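Local coordinates for conserved protein (Methanothermobacter thermautotrophicus, PDB 2WNY), which is of unknown function but belongs to an RNA-binding protein family and is linked to the archaeal exosome superoperon, so it probably binds RNA, at residues L93-K99 / D114-I120; F87-G91 / A127-V133. The protein carries 1 engineered substitution. Residues are numbered along the deposited sequence.

Following the chain from the N terminus, strand 8-17 and the strand pair 40-45/51-59 come first, then helix 62-76, which leads into the loop 87-91 and so into both contacts. From that turn the chain runs straight on into strand 92-98. Interaction 1 closes the inner loop: strand 92-98 is paired with strand 115-122 after an excursion through helix 99-103 and strand 109-110. Interaction 2 closes the wider one, bringing the C-terminal helix 129-139 back against 87-91, so the strand pairing of interaction 1 sits wholly within its span. Their centres lie about 17 Å apart, yet they touch where L93 meets F87 and F94 meets D88, joining sheet, turn and C-terminal helix.

Interaction 1: residues L93-K99 / D114-I120; sequences LFLRLDK and DAIHLKI
Two neighbouring strands of a six-stranded antiparallel sheet pair here, 93-98 against 115-120, their axes 4.4 Å apart at closest approach and 159° between directions. Six backbone hydrogen bonds set the register through the hydrogen-bonded pairs L93-I120, L95-L118 and L97-I116: L93 N to I120 O is 2.8 Å, L118 N to L95 O 2.7 Å and L97 N to I116 O 3.0 Å. F94-K119, R96-H117 and D98-A115 are the non-hydrogen-bonded pairs. The leucines and isoleucines share one buried face; F72, F76 and F68 of helix 62-76 cover L93, L95, L118 and I120, while L97 packs on V33. L97 CD1 lies 4.0 Å from L118 CD1. On the other face F94 CE1 meets K119 CG at 3.5 Å, and the R96 guanidinium lays a face over H117 CD2, 3.6 Å from R96 NE. Where the strand ends, D98 N-caps helix 99-103, accepting from K101 N. K99 bends at chi3 (p), and its NZ, which also salt-bridges E21, forms a salt bridge with D114 OD2 at 2.7 Å.

Interaction 2: residues F87-G91 / A127-V133; sequences FDENG and AKREVAV
One carbonyl takes two donors from the same guanidinium: F87 O receives weak hydrogen bonds from R129 NH2 at 2.9 Å and R129 NE at 3.1 Å, with N-H...O angles near 120°. To get there R129, in the first turn of helix 129-139, extends with chi1 and chi2 both t, then bends at chi3 (-99°), setting one guanidinium face over D88 CA and E89 N. R129 CB lies 3.3 Å from D88 O. The segment 87-91 has no regular secondary structure; D88 to G91 form a type I beta turn combined with an Asx turn, in which D88 (chi1 p) accepts at OD1 from N90 N, 2.9 Å away. G91 ends the turn at phi/psi 100/-14, where a CB would jam against the preceding carbonyl and lie close to A127 CB. This is the turn that leads into strand 92-98, and against it the chain starts its C-terminal helix, K128 being the N-cap residue. In register, E89 CA and R129 CA are 4.8 Å apart, as are G91 CA and K128 CA. K128 CA makes a CA-H...O contact with E89 O at 3.6 Å. Just before the turn, F87 (chi1 m) points toward the helix: V133 CG2 makes a CH-pi contact over its ring, 3.8 Å from the centroid, while F87 CD1 meets A132 CB at 3.8 Å. M80 also packs on F87 and V133. A132 CB approaches G91 O to 3.4 Å.

Interaction 1: residues L93-K99 / D114-I120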
ATOM      1  N   LEU A  93      -3.458   7.538   4.112  1.00 36.48           N
ATOM      2  CA  LEU A  93      -2.144   7.108   4.561  1.00 34.81           C
ATOM      3  C   LEU A  93      -1.394   6.593   3.346  1.00 34.59           C
ATOM      4  O   LEU A  93      -1.834   5.628   2.700  1.00 31.64           O
ATOM      5  CB  LEU A  93      -2.254   5.991   5.611  1.00 34.55           C
ATOM      6  CG  LEU A  93      -0.987   5.188   5.962  1.00 34.98           C
ATOM      7  CD1 LEU A  93       0.137   6.090   6.508  1.00 32.06           C
ATOM      8  CD2 LEU A  93      -1.304   4.090   6.967  1.00 36.00           C
ATOM      9  N   PHE A  94      -0.260   7.226   3.043  1.00 34.25           N
ATOM     10  CA  PHE A  94       0.567   6.792   1.916  1.00 35.30           C
ATOM     11  C   PHE A  94       1.726   5.967   2.418  1.00 36.36           C
ATOM     12  O   PHE A  94       2.576   6.453   3.185  1.00 38.02           O
ATOM     13  CB  PHE A  94       1.105   7.982   1.151  1.00 35.90           C
ATOM     14  CG  PHE A  94       0.070   8.714   0.369  1.00 39.67           C
ATOM     15  CD1 PHE A  94      -0.116   8.444  -0.985  1.00 37.87           C
ATOM     16  CD2 PHE A  94      -0.715   9.690   0.972  1.00 33.54           C
ATOM     17  CE1 PHE A  94      -1.077   9.139  -1.724  1.00 40.88           C
ATOM     18  CE2 PHE A  94      -1.675  10.395   0.235  1.00 42.00           C
ATOM     19  CZ  PHE A  94      -1.851  10.123  -1.110  1.00 40.75           C
ATOM     20  N   LEU A  95       1.758   4.718   1.975  1.00 34.08           N
ATOM     21  CA  LEU A  95       2.733   3.755   2.453  1.00 34.13           C
ATOM     22  C   LEU A  95       3.398   3.083   1.266  1.00 32.54           C
ATOM     23  O   LEU A  95       2.723   2.515   0.398  1.00 32.30           O
ATOM     24  CB  LEU A  95       2.037   2.715   3.336  1.00 33.20           C
ATOM     25  CG  LEU A  95       2.921   1.609   3.901  1.00 35.96           C
ATOM     26  CD1 LEU A  95       4.049   2.195   4.773  1.00 36.50           C
ATOM     27  CD2 LEU A  95       2.059   0.621   4.680  1.00 35.40           C
ATOM     28  N   ARG A  96       4.723   3.169   1.235  1.00 31.48           N
ATOM     29  CA  ARG A  96       5.526   2.509   0.212  1.00 31.06           C
ATOM     30  C   ARG A  96       6.288   1.357   0.842  1.00 30.85           C
ATOM     31  O   ARG A  96       6.946   1.527   1.876  1.00 32.99           O
ATOM     32  CB  ARG A  96       6.534   3.480  -0.382  1.00 29.83           C
ATOM     33  CG  ARG A  96       5.963   4.759  -0.906  1.00 32.25           C
ATOM     34  CD  ARG A  96       7.026   5.586  -1.587  1.00 42.77           C
ATOM     35  NE  ARG A  96       6.482   6.879  -1.986  1.00 47.52           N
ATOM     36  CZ  ARG A  96       7.080   7.730  -2.813  1.00 56.85           C
ATOM     37  NH1 ARG A  96       8.261   7.439  -3.337  1.00 55.63           N
ATOM     38  NH2 ARG A  96       6.491   8.880  -3.113  1.00 65.73           N
ATOM     39  N   LEU A  97       6.238   0.202   0.191  1.00 27.71           N
ATOM     40  CA  LEU A  97       6.910  -0.990   0.701  1.00 28.85           C
ATOM     41  C   LEU A  97       7.900  -1.488  -0.338  1.00 27.86           C
ATOM     42  O   LEU A  97       7.622  -1.434  -1.560  1.00 26.92           O
ATOM     43  CB  LEU A  97       5.883  -2.078   1.040  1.00 26.89           C
ATOM     44  CG  LEU A  97       4.828  -1.795   2.134  1.00 32.46           C
ATOM     45  CD1 LEU A  97       3.688  -2.823   2.088  1.00 28.35           C
ATOM     46  CD2 LEU A  97       5.439  -1.747   3.535  1.00 33.51           C
ATOM     47  N   ASP A  98       9.053  -1.946   0.146  1.00 27.10           N
ATOM     48  CA  ASP A  98      10.102  -2.464  -0.720  1.00 28.10           C
ATOM     49  C   ASP A  98       9.578  -3.636  -1.543  1.00 27.12           C
ATOM     50  O   ASP A  98       9.009  -4.579  -1.005  1.00 27.35           O
ATOM     51  CB  ASP A  98      11.338  -2.893   0.080  1.00 29.61           C
ATOM     52  CG  ASP A  98      12.517  -3.219  -0.821  1.00 35.49           C
ATOM     53  OD1 ASP A  98      13.345  -2.328  -1.043  1.00 41.44           O
ATOM     54  OD2 ASP A  98      12.579  -4.336  -1.366  1.00 33.78           O
ATOM     55  N   LYS A  99       9.731  -3.542  -2.855  1.00 25.84           N
ATOM     56  CA  LYS A  99       9.227  -4.577  -3.735  1.00 23.55           C
ATOM     57  C   LYS A  99       9.977  -5.906  -3.588  1.00 22.33           C
ATOM     58  O   LYS A  99       9.381  -6.960  -3.662  1.00 23.82           O
ATOM     59  CB  LYS A  99       9.272  -4.087  -5.182  1.00 24.33           C
ATOM     60  CG  LYS A  99       8.648  -5.073  -6.162  1.00 27.88           C
ATOM     61  CD  LYS A  99       8.340  -4.396  -7.504  1.00 40.97           C
ATOM     62  CE  LYS A  99       9.608  -4.106  -8.219  1.00 29.46           C
ATOM     63  NZ  LYS A  99       9.450  -3.361  -9.541  1.00 31.35           N
ATOM     64  N   ASP A 114      12.217   1.767  -5.816  1.00 49.01           N
ATOM     65  CA  ASP A 114      11.264   0.862  -6.438  1.00 43.77           C
ATOM     66  C   ASP A 114      10.385   0.246  -5.375  1.00 40.92           C
ATOM     67  O   ASP A 114      10.810  -0.648  -4.584  1.00 39.43           O
ATOM     68  CB  ASP A 114      11.989  -0.212  -7.240  1.00 45.31           C
ATOM     69  CG  ASP A 114      11.127  -0.799  -8.341  1.00 43.81           C
ATOM     70  OD1 ASP A 114      10.076  -0.206  -8.703  1.00 29.25           O
ATOM     71  OD2 ASP A 114      11.525  -1.861  -8.853  1.00 48.57           O
ATOM     72  N   ALA A 115       9.151   0.733  -5.340  1.00 34.43           N
ATOM     73  CA  ALA A 115       8.264   0.332  -4.273  1.00 31.51           C
ATOM     74  C   ALA A 115       6.882  -0.077  -4.747  1.00 28.58           C
ATOM     75  O   ALA A 115       6.478   0.198  -5.885  1.00 28.65           O
ATOM     76  CB  ALA A 115       8.164   1.448  -3.224  1.00 33.03           C
ATOM     77  N   ILE A 116       6.182  -0.756  -3.853  1.00 27.22           N
ATOM     78  CA  ILE A 116       4.760  -0.967  -3.973  1.00 27.52           C
ATOM     79  C   ILE A 116       4.110   0.230  -3.272  1.00 28.18           C
ATOM     80  O   ILE A 116       4.282   0.408  -2.065  1.00 27.21           O
ATOM     81  CB  ILE A 116       4.349  -2.283  -3.303  1.00 28.38           C
ATOM     82  CG1 ILE A 116       5.183  -3.441  -3.890  1.00 32.36           C
ATOM     83  CG2 ILE A 116       2.834  -2.527  -3.492  1.00 31.30           C
ATOM     84  CD1 ILE A 116       4.722  -4.821  -3.486  1.00 27.88           C
ATOM     85  N   HIS A 117       3.409   1.074  -4.029  1.00 26.28           N
ATOM     86  CA  HIS A 117       2.865   2.295  -3.435  1.00 28.70           C
ATOM     87  C   HIS A 117       1.424   2.005  -3.038  1.00 28.45           C
ATOM     88  O   HIS A 117       0.620   1.617  -3.887  1.00 26.23           O
ATOM     89  CB  HIS A 117       2.864   3.466  -4.427  1.00 29.41           C
ATOM     90  CG  HIS A 117       4.228   3.927  -4.857  1.00 35.71           C
ATOM     91  ND1 HIS A 117       5.081   3.150  -5.617  1.00 45.37           N
ATOM     92  CD2 HIS A 117       4.857   5.119  -4.690  1.00 31.54           C
ATOM     93  CE1 HIS A 117       6.193   3.824  -5.858  1.00 32.78           C
ATOM     94  NE2 HIS A 117       6.083   5.019  -5.308  1.00 41.74           N
ATOM     95  N   LEU A 118       1.101   2.208  -1.770  1.00 27.26           N
ATOM     96  CA  LEU A 118      -0.290   2.124  -1.317  1.00 28.73           C
ATOM     97  C   LEU A 118      -0.828   3.494  -0.911  1.00 29.64           C
ATOM     98  O   LEU A 118      -0.161   4.266  -0.190  1.00 29.64           O
ATOM     99  CB  LEU A 118      -0.413   1.148  -0.156  1.00 27.05           C
ATOM    100  CG  LEU A 118       0.316  -0.189  -0.327  1.00 28.90           C
ATOM    101  CD1 LEU A 118       0.334  -0.932   0.994  1.00 32.86           C
ATOM    102  CD2 LEU A 118      -0.323  -1.029  -1.405  1.00 27.14           C
ATOM    103  N   LYS A 119      -2.003   3.823  -1.426  1.00 26.59           N
ATOM    104  CA  LYS A 119      -2.738   4.989  -0.949  1.00 29.01           C
ATOM    105  C   LYS A 119      -3.929   4.423  -0.186  1.00 29.69           C
ATOM    106  O   LYS A 119      -4.891   3.915  -0.781  1.00 31.80           O
ATOM    107  CB  LYS A 119      -3.179   5.881  -2.107  1.00 29.36           C
ATOM    108  CG  LYS A 119      -3.983   7.109  -1.674  1.00 35.42           C
ATOM    109  CD  LYS A 119      -4.345   8.012  -2.849  1.00 41.64           C
ATOM    110  CE  LYS A 119      -5.683   7.633  -3.493  1.00 57.96           C
ATOM    111  NZ  LYS A 119      -6.839   7.735  -2.546  1.00 60.42           N
ATOM    112  N   ILE A 120      -3.841   4.471   1.131  1.00 30.91           N
ATOM    113  CA  ILE A 120      -4.852   3.861   1.988  1.00 29.38           C
ATOM    114  C   ILE A 120      -5.856   4.916   2.509  1.00 31.94           C
ATOM    115  O   ILE A 120      -5.497   5.790   3.316  1.00 31.38           O
ATOM    116  CB  ILE A 120      -4.206   3.117   3.181  1.00 28.18           C
ATOM    117  CG1 ILE A 120      -3.189   2.071   2.710  1.00 30.59           C
ATOM    118  CG2 ILE A 120      -5.313   2.423   4.047  1.00 30.60           C
ATOM    119  CD1 ILE A 120      -2.235   1.568   3.835  1.00 26.66           C
TER
HETATM  120  O   HOH W   1      12.614  -2.895  -4.130  1.00 26.10           O

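Interaction 2: residues F87-G91 / A127-V133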
ATOM      1  N   PHE A  87       0.737  10.491   6.451  1.00 42.40           N
ATOM      2  CA  PHE A  87      -0.683  10.817   6.238  1.00 42.84           C
ATOM      3  C   PHE A  87      -0.807  12.142   5.490  1.00 45.94           C
ATOM      4  O   PHE A  87      -0.036  13.062   5.760  1.00 48.56           O
ATOM      5  CB  PHE A  87      -1.403  10.974   7.587  1.00 44.09           C
ATOM      6  CG  PHE A  87      -1.617   9.684   8.328  1.00 39.74           C
ATOM      7  CD1 PHE A  87      -2.848   9.031   8.270  1.00 40.00           C
ATOM      8  CD2 PHE A  87      -0.595   9.127   9.100  1.00 42.75           C
ATOM      9  CE1 PHE A  87      -3.060   7.841   8.965  1.00 37.39           C
ATOM     10  CE2 PHE A  87      -0.790   7.928   9.796  1.00 44.50           C
ATOM     11  CZ  PHE A  87      -2.029   7.281   9.730  1.00 39.40           C
ATOM     12  N   ASP A  88      -1.789  12.274   4.594  1.00 44.10           N
ATOM     13  CA  ASP A  88      -2.048  13.588   3.978  1.00 47.32           C
ATOM     14  C   ASP A  88      -3.101  14.400   4.751  1.00 49.53           C
ATOM     15  O   ASP A  88      -3.570  13.968   5.813  1.00 47.09           O
ATOM     16  CB  ASP A  88      -2.377  13.475   2.476  1.00 44.57           C
ATOM     17  CG  ASP A  88      -3.749  12.844   2.199  1.00 47.60           C
ATOM     18  OD1 ASP A  88      -4.536  12.606   3.140  1.00 40.98           O
ATOM     19  OD2 ASP A  88      -4.043  12.605   1.008  1.00 53.56           O
ATOM     20  N   GLU A  89      -3.457  15.575   4.224  1.00 53.86           N
ATOM     21  CA  GLU A  89      -4.433  16.462   4.875  1.00 58.14           C
ATOM     22  C   GLU A  89      -5.878  15.944   4.767  1.00 56.50           C
ATOM     23  O   GLU A  89      -6.777  16.463   5.431  1.00 57.71           O
ATOM     24  CB  GLU A  89      -4.320  17.906   4.342  1.00 62.59           C
ATOM     25  CG  GLU A  89      -4.176  18.016   2.803  1.00 69.31           C
ATOM     26  CD  GLU A  89      -4.415  19.426   2.248  1.00 86.87           C
ATOM     27  OE1 GLU A  89      -4.888  20.311   2.996  1.00 88.85           O
ATOM     28  OE2 GLU A  89      -4.132  19.646   1.047  1.00 89.88           O
ATOM     29  N   ASN A  90      -6.082  14.897   3.963  1.00 53.76           N
ATOM     30  CA  ASN A  90      -7.423  14.412   3.616  1.00 54.66           C
ATOM     31  C   ASN A  90      -7.845  13.048   4.187  1.00 51.80           C
ATOM     32  O   ASN A  90      -8.836  12.478   3.729  1.00 52.34           O
ATOM     33  CB  ASN A  90      -7.581  14.361   2.091  1.00 54.68           C
ATOM     34  CG  ASN A  90      -7.736  15.727   1.473  1.00 64.66           C
ATOM     35  OD1 ASN A  90      -7.019  16.073   0.531  1.00 71.57           O
ATOM     36  ND2 ASN A  90      -8.674  16.519   1.993  1.00 70.35           N
ATOM     37  N   GLY A  91      -7.109  12.514   5.156  1.00 51.19           N
ATOM     38  CA  GLY A  91      -7.454  11.202   5.723  1.00 48.59           C
ATOM     39  C   GLY A  91      -6.635  10.021   5.203  1.00 47.11           C
ATOM     40  O   GLY A  91      -6.652   8.937   5.804  1.00 47.64           O
ATOM     41  N   ALA A 127     -12.748  13.935   7.622  1.00 55.26           N
ATOM     42  CA  ALA A 127     -11.672  13.355   6.825  1.00 53.40           C
ATOM     43  C   ALA A 127     -10.459  14.281   6.865  1.00 55.29           C
ATOM     44  O   ALA A 127     -10.206  15.036   5.924  1.00 56.53           O
ATOM     45  CB  ALA A 127     -12.141  13.102   5.388  1.00 53.48           C
ATOM     46  N   LYS A 128      -9.721  14.222   7.971  1.00 54.87           N
ATOM     47  CA  LYS A 128      -8.592  15.128   8.207  1.00 56.73           C
ATOM     48  C   LYS A 128      -7.411  14.362   8.798  1.00 54.66           C
ATOM     49  O   LYS A 128      -7.599  13.283   9.382  1.00 52.08           O
ATOM     50  CB  LYS A 128      -9.015  16.267   9.139  1.00 60.64           C
ATOM     51  CG  LYS A 128      -8.260  17.576   8.895  1.00 67.73           C
ATOM     52  CD  LYS A 128      -8.823  18.742   9.720  1.00 77.07           C
ATOM     53  CE  LYS A 128      -8.547  18.590  11.219  1.00 75.98           C
ATOM     54  NZ  LYS A 128      -8.513  19.901  11.920  1.00 77.03           N
ATOM     55  N   ARG A 129      -6.203  14.913   8.646  1.00 54.71           N
ATOM     56  CA  ARG A 129      -4.979  14.224   9.077  1.00 53.60           C
ATOM     57  C   ARG A 129      -5.046  13.738  10.528  1.00 53.79           C
ATOM     58  O   ARG A 129      -4.793  12.563  10.793  1.00 50.71           O
ATOM     59  CB  ARG A 129      -3.720  15.079   8.870  1.00 55.68           C
ATOM     60  CG  ARG A 129      -2.437  14.314   9.200  1.00 54.29           C
ATOM     61  CD  ARG A 129      -1.213  15.204   9.242  1.00 66.09           C
ATOM     62  NE  ARG A 129      -0.441  15.144   8.003  1.00 66.90           N
ATOM     63  CZ  ARG A 129      -0.410  16.097   7.071  1.00 73.68           C
ATOM     64  NH1 ARG A 129      -1.120  17.212   7.207  1.00 78.36           N
ATOM     65  NH2 ARG A 129       0.339  15.932   5.987  1.00 76.81           N
ATOM     66  N   GLU A 130      -5.392  14.638  11.448  1.00 55.80           N
ATOM     67  CA  GLU A 130      -5.369  14.317  12.874  1.00 57.44           C
ATOM     68  C   GLU A 130      -6.321  13.173  13.232  1.00 53.63           C
ATOM     69  O   GLU A 130      -5.983  12.322  14.048  1.00 51.64           O
ATOM     70  CB  GLU A 130      -5.626  15.561  13.749  1.00 62.42           C
ATOM     71  CG  GLU A 130      -7.041  16.157  13.642  1.00 66.91           C
ATOM     72  CD  GLU A 130      -7.351  17.192  14.714  1.00 82.03           C
ATOM     73  OE1 GLU A 130      -6.413  17.690  15.384  1.00 84.75           O
ATOM     74  OE2 GLU A 130      -8.548  17.515  14.880  1.00 86.07           O
ATOM     75  N   VAL A 131      -7.499  13.166  12.613  1.00 51.26           N
ATOM     76  CA  VAL A 131      -8.502  12.141  12.852  1.00 49.04           C
ATOM     77  C   VAL A 131      -7.972  10.783  12.358  1.00 46.44           C
ATOM     78  O   VAL A 131      -8.009   9.784  13.084  1.00 44.52           O
ATOM     79  CB  VAL A 131      -9.846  12.500  12.158  1.00 50.01           C
ATOM     80  CG1 VAL A 131     -10.934  11.480  12.496  1.00 44.96           C
ATOM     81  CG2 VAL A 131     -10.293  13.907  12.554  1.00 53.28           C
ATOM     82  N   ALA A 132      -7.449  10.770  11.137  1.00 43.95           N
ATOM     83  CA  ALA A 132      -6.905   9.553  10.542  1.00 43.32           C
ATOM     84  C   ALA A 132      -5.741   8.996  11.374  1.00 43.23           C
ATOM     85  O   ALA A 132      -5.709   7.805  11.687  1.00 39.39           O
ATOM     86  CB  ALA A 132      -6.481   9.809   9.106  1.00 41.83           C
ATOM     87  N   VAL A 133      -4.810   9.879  11.743  1.00 44.32           N
ATOM     88  CA  VAL A 133      -3.676   9.531  12.602  1.00 45.66           C
ATOM     89  C   VAL A 133      -4.155   8.886  13.913  1.00 46.59           C
ATOM     90  O   VAL A 133      -3.709   7.793  14.279  1.00 44.83           O
ATOM     91  CB  VAL A 133      -2.802  10.790  12.902  1.00 49.72           C
ATOM     92  CG1 VAL A 133      -1.858  10.551  14.074  1.00 48.66           C
ATOM     93  CG2 VAL A 133      -2.023  11.201  11.654  1.00 48.87           C
TER